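Local coordinates for flagellar biosynthetic protein FliP (Thermotoga maritima MSB8, PDB 5H72) that probably takes part, as an inner-membrane protein of the flagellar type III export gate, in flagellum-specific protein transport, and is represented here by its periplasmic domain, at residues 44-49 with 55-60; 35-40 with 66-71. All coordinates share one frame; numbering follows the deposited sequence.

Overall arrangement
Both contacts in this small, all-helical periplasmic domain are apolar, yet they differ with their depth in the fold. Interaction 2 lies near the centre of the chain, joins helix 17-39 to helix 65-80 and is wholly buried, with two leucines meeting and one of them also touching a backbone carbonyl of the other helix. Interaction 1, about 10 Å away between centres, is only partly buried: it fastens the loop that follows helix 43-52 onto that helix, and mixes aliphatic packing with an aromatic ring lying beside the loop backbone. Interaction 2 thus brings together helices distant in sequence, whereas interaction 1 joins near neighbours within the chain between them. The two meet where residues 44-49 pack on residues 66-71.

Interaction 1: 44-49 with 55-60; sequences DNVFML and IEIAKI
Val46 and Phe47, consecutive residues on helix 43-52, receive the chain as it comes back along residues 55-60, and two isoleucines of that loop pack against them. The aliphatic part centres on Ile60 CG2, which sits 3.6 Å from Val46 CB and close to both methyls of the valine, nestling against the branch point. The two side chains cross at about a right angle. Ile57 reaches the same patch from earlier in the loop. Its CG1 lies between the backbone N and the carbonyl carbon (chi1 58°) and its chain is then extended, which carries CD1 in to 3.9 Å from Val46 CG1.

The aromatic part belongs to Phe47, whose CG stands anti to its own carbonyl carbon (chi1 -69°) and whose ring extends alongside the loop. Ile57 CD1 comes obliquely to CD1 of the ring, at 4.0 Å, and Ile60 CG2 lies 3.9 Å from Phe47 CE2, likewise oblique to the ring. The polar element is a backbone carbonyl: Ala58 O lies near the ring plane at its outer edge, 3.7 Å from Phe47 CZ, where the weakly positive C-H rim suits an oxygen. With only a methyl at Phe47, as in an alanine, Ile57 CD1 and Ile60 CG2 lose their aromatic neighbour, and the loop at Ala58 and Lys59 would probably be less firmly held.

Around this contact, Ala58 N is hydrogen-bonded to Glu62 OE1, a further tie within the loop. Val46 also touches Leu37 of helix 17-39 and Ala71 of helix 65-80, while Ile60 rests on Ile34 of helix 17-39. The loop is thereby packed against helix 43-52 with helix 17-39 beside it, before the chain enters helix 65-80.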
# COMPACT_ATOMS: atom_id res chain seq x y z
N ASP A 44 -19.76 -7.30 8.05
CA ASP A 44 -19.74 -8.69 8.52
C ASP A 44 -18.34 -9.28 8.49
O ASP A 44 -17.99 -10.08 9.36
CB ASP A 44 -20.69 -9.56 7.69
CG ASP A 44 -22.13 -9.50 8.21
OD1 ASP A 44 -22.32 -9.20 9.41
OD2 ASP A 44 -23.06 -9.76 7.42
N ASN A 45 -17.53 -8.89 7.50
CA ASN A 45 -16.14 -9.34 7.44
C ASN A 45 -15.42 -9.08 8.74
O ASN A 45 -14.69 -9.94 9.23
CB ASN A 45 -15.38 -8.66 6.30
CG ASN A 45 -15.89 -9.06 4.93
OD1 ASN A 45 -16.62 -10.05 4.79
ND2 ASN A 45 -15.50 -8.31 3.91
N VAL A 46 -15.63 -7.90 9.31
CA VAL A 46 -14.98 -7.55 10.56
C VAL A 46 -15.44 -8.46 11.68
O VAL A 46 -14.61 -9.07 12.36
CB VAL A 46 -15.28 -6.11 10.96
CG1 VAL A 46 -14.58 -5.77 12.26
CG2 VAL A 46 -14.89 -5.15 9.84
N PHE A 47 -16.75 -8.56 11.86
CA PHE A 47 -17.34 -9.41 12.89
C PHE A 47 -16.95 -10.88 12.73
O PHE A 47 -16.63 -11.55 13.71
CB PHE A 47 -18.87 -9.28 12.88
CG PHE A 47 -19.35 -7.94 13.34
CD1 PHE A 47 -19.13 -7.53 14.64
CD2 PHE A 47 -20.00 -7.09 12.47
CE1 PHE A 47 -19.55 -6.29 15.08
CE2 PHE A 47 -20.43 -5.85 12.90
CZ PHE A 47 -20.20 -5.45 14.21
N MET A 48 -16.95 -11.36 11.49
CA MET A 48 -16.56 -12.74 11.23
C MET A 48 -15.12 -12.97 11.66
O MET A 48 -14.82 -13.93 12.37
CB MET A 48 -16.74 -13.10 9.75
CG MET A 48 -16.09 -14.43 9.37
SD MET A 48 -16.11 -14.82 7.60
CE MET A 48 -15.00 -13.58 6.93
N LEU A 49 -14.22 -12.09 11.23
CA LEU A 49 -12.80 -12.23 11.56
C LEU A 49 -12.57 -12.07 13.05
O LEU A 49 -11.66 -12.68 13.61
CB LEU A 49 -11.96 -11.21 10.77
CG LEU A 49 -11.26 -11.71 9.50
CD1 LEU A 49 -12.13 -12.68 8.73
CD2 LEU A 49 -10.87 -10.55 8.60
N ILE A 55 -11.99 -12.31 19.65
CA ILE A 55 -12.12 -10.89 19.95
C ILE A 55 -13.60 -10.51 20.04
O ILE A 55 -14.39 -10.81 19.14
CB ILE A 55 -11.40 -10.03 18.89
CG1 ILE A 55 -9.89 -10.30 18.94
CG2 ILE A 55 -11.67 -8.56 19.11
CD1 ILE A 55 -9.09 -9.56 17.87
N GLU A 56 -13.98 -9.86 21.13
CA GLU A 56 -15.39 -9.53 21.35
C GLU A 56 -15.66 -8.05 21.15
O GLU A 56 -15.28 -7.22 21.98
CB GLU A 56 -15.81 -9.94 22.76
CG GLU A 56 -15.79 -11.44 22.98
CD GLU A 56 -16.38 -11.83 24.32
OE1 GLU A 56 -17.16 -12.81 24.35
OE2 GLU A 56 -16.06 -11.17 25.33
N ILE A 57 -16.33 -7.72 20.04
CA ILE A 57 -16.64 -6.33 19.70
C ILE A 57 -18.12 -6.13 19.43
O ILE A 57 -18.81 -7.06 19.00
CB ILE A 57 -15.83 -5.87 18.46
CG1 ILE A 57 -16.13 -6.75 17.26
CG2 ILE A 57 -14.34 -5.87 18.75
CD1 ILE A 57 -15.54 -6.26 15.96
N ALA A 58 -18.61 -4.91 19.68
CA ALA A 58 -20.00 -4.56 19.40
C ALA A 58 -20.15 -3.80 18.08
O ALA A 58 -21.20 -3.87 17.42
CB ALA A 58 -20.57 -3.73 20.54
N LYS A 59 -19.11 -3.06 17.69
CA LYS A 59 -19.11 -2.32 16.43
C LYS A 59 -17.73 -2.32 15.78
O LYS A 59 -16.72 -2.51 16.47
CB LYS A 59 -19.59 -0.89 16.65
CG LYS A 59 -18.88 -0.16 17.77
CD LYS A 59 -19.87 0.77 18.44
CE LYS A 59 -19.22 2.04 18.94
NZ LYS A 59 -20.29 3.01 19.35
N ILE A 60 -17.67 -2.11 14.46
CA ILE A 60 -16.41 -2.32 13.75
C ILE A 60 -15.35 -1.30 14.13
O ILE A 60 -14.15 -1.55 13.95
CB ILE A 60 -16.60 -2.33 12.22
CG1 ILE A 60 -17.10 -0.98 11.70
CG2 ILE A 60 -17.55 -3.45 11.81
CD1 ILE A 60 -17.12 -0.91 10.19

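Interaction 2: 35-40 with 66-71; sequences NELKNH and AVLIPA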
# COMPACT_ATOMS: atom_id res chain seq x y z
N ASN A 35 -15.01 3.40 6.57
CA ASN A 35 -15.97 4.00 5.64
C ASN A 35 -16.23 3.12 4.42
O ASN A 35 -17.37 2.95 4.00
CB ASN A 35 -15.48 5.37 5.19
CG ASN A 35 -16.48 6.09 4.31
OD1 ASN A 35 -16.21 6.34 3.14
ND2 ASN A 35 -17.63 6.44 4.87
N GLU A 36 -15.16 2.53 3.87
CA GLU A 36 -15.27 1.62 2.72
C GLU A 36 -16.10 0.40 3.08
O GLU A 36 -16.91 -0.08 2.28
CB GLU A 36 -13.89 1.18 2.23
CG GLU A 36 -13.21 2.15 1.28
CD GLU A 36 -13.91 2.24 -0.07
OE1 GLU A 36 -13.95 1.23 -0.80
OE2 GLU A 36 -14.43 3.32 -0.40
N LEU A 37 -15.89 -0.11 4.29
CA LEU A 37 -16.59 -1.30 4.75
C LEU A 37 -18.08 -1.03 4.94
O LEU A 37 -18.92 -1.87 4.62
CB LEU A 37 -15.97 -1.83 6.04
CG LEU A 37 -14.65 -2.60 5.92
CD1 LEU A 37 -13.97 -2.72 7.26
CD2 LEU A 37 -14.85 -3.99 5.32
N LYS A 38 -18.42 0.14 5.47
CA LYS A 38 -19.81 0.50 5.69
C LYS A 38 -20.49 0.78 4.36
O LYS A 38 -21.57 0.26 4.10
CB LYS A 38 -19.94 1.71 6.61
CG LYS A 38 -19.58 1.40 8.05
CD LYS A 38 -20.00 2.53 8.98
CE LYS A 38 -19.59 2.22 10.42
NZ LYS A 38 -19.98 3.32 11.36
N ASN A 39 -19.86 1.61 3.53
CA ASN A 39 -20.48 2.04 2.29
C ASN A 39 -20.72 0.89 1.32
O ASN A 39 -21.60 0.97 0.46
CB ASN A 39 -19.64 3.15 1.64
CG ASN A 39 -19.77 4.49 2.39
OD1 ASN A 39 -20.72 4.70 3.15
ND2 ASN A 39 -18.83 5.39 2.16
N HIS A 40 -19.98 -0.21 1.48
CA HIS A 40 -20.21 -1.39 0.65
C HIS A 40 -20.84 -2.54 1.45
O HIS A 40 -20.91 -3.67 0.98
CB HIS A 40 -18.90 -1.84 0.00
CG HIS A 40 -18.29 -0.82 -0.91
ND1 HIS A 40 -18.83 -0.51 -2.14
CD2 HIS A 40 -17.20 -0.04 -0.77
CE1 HIS A 40 -18.09 0.42 -2.72
NE2 HIS A 40 -17.09 0.73 -1.90
N ALA A 66 -5.39 -5.68 13.27
CA ALA A 66 -5.16 -7.07 12.88
C ALA A 66 -6.42 -7.74 12.34
O ALA A 66 -6.34 -8.74 11.62
CB ALA A 66 -4.61 -7.87 14.05
N VAL A 67 -7.57 -7.18 12.70
CA VAL A 67 -8.85 -7.65 12.22
C VAL A 67 -9.36 -6.73 11.13
O VAL A 67 -9.84 -7.18 10.08
CB VAL A 67 -9.90 -7.71 13.37
CG1 VAL A 67 -11.30 -7.90 12.83
CG2 VAL A 67 -9.54 -8.80 14.36
N LEU A 68 -9.28 -5.43 11.38
CA LEU A 68 -9.85 -4.42 10.49
C LEU A 68 -9.22 -4.46 9.10
O LEU A 68 -9.91 -4.47 8.09
CB LEU A 68 -9.71 -3.03 11.10
CG LEU A 68 -10.42 -1.85 10.42
CD1 LEU A 68 -11.93 -2.09 10.32
CD2 LEU A 68 -10.13 -0.56 11.17
N ILE A 69 -7.89 -4.52 9.04
CA ILE A 69 -7.20 -4.48 7.76
C ILE A 69 -7.51 -5.71 6.88
O ILE A 69 -7.82 -5.53 5.70
CB ILE A 69 -5.67 -4.33 7.96
CG1 ILE A 69 -5.38 -2.98 8.63
CG2 ILE A 69 -4.94 -4.41 6.63
CD1 ILE A 69 -3.96 -2.81 9.02
N PRO A 70 -7.44 -6.94 7.43
CA PRO A 70 -7.83 -8.07 6.58
C PRO A 70 -9.29 -8.02 6.12
O PRO A 70 -9.59 -8.39 4.98
CB PRO A 70 -7.59 -9.29 7.47
CG PRO A 70 -6.62 -8.85 8.47
CD PRO A 70 -6.91 -7.40 8.73
N ALA A 71 -10.20 -7.56 6.98
CA ALA A 71 -11.61 -7.44 6.61
C ALA A 71 -11.76 -6.44 5.47
O ALA A 71 -12.54 -6.66 4.54
CB ALA A 71 -12.45 -7.03 7.80
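Leu37 on helix 17-39 and Leu68 on helix 65-80 meet through their CD1 methyls, and the path of Leu37 between the helices explains the whole contact. From CB, which points toward residues 66-71, the chain leads to CG, placed anti to the carbonyl carbon (chi1 -77°), and the two methyls of the branched end make the contacts. There Leu37 CD1 meets Leu68 CD1 at 3.7 Å, methyl to methyl. Leu68 has its CG anti to the backbone N (chi1 -171°), and with chi2 near 58° its CD1 is the atom that makes the contact.

The other methyl of Leu37, CD2, lies 3.6 Å from Ala71 O and is also close to the carbonyl carbon of that residue. This carbonyl has a polar partner too, a weak hydrogen bond from Asn45 ND2 of helix 43-52. Leu68 continues onto Met33 and Ile34 of helix 17-39. Sparse in area but fully buried, such leucine-mediated packing between helices remote in sequence is characteristic of the hydrophobic core of a small helical domain, here the periplasmic part of FliP.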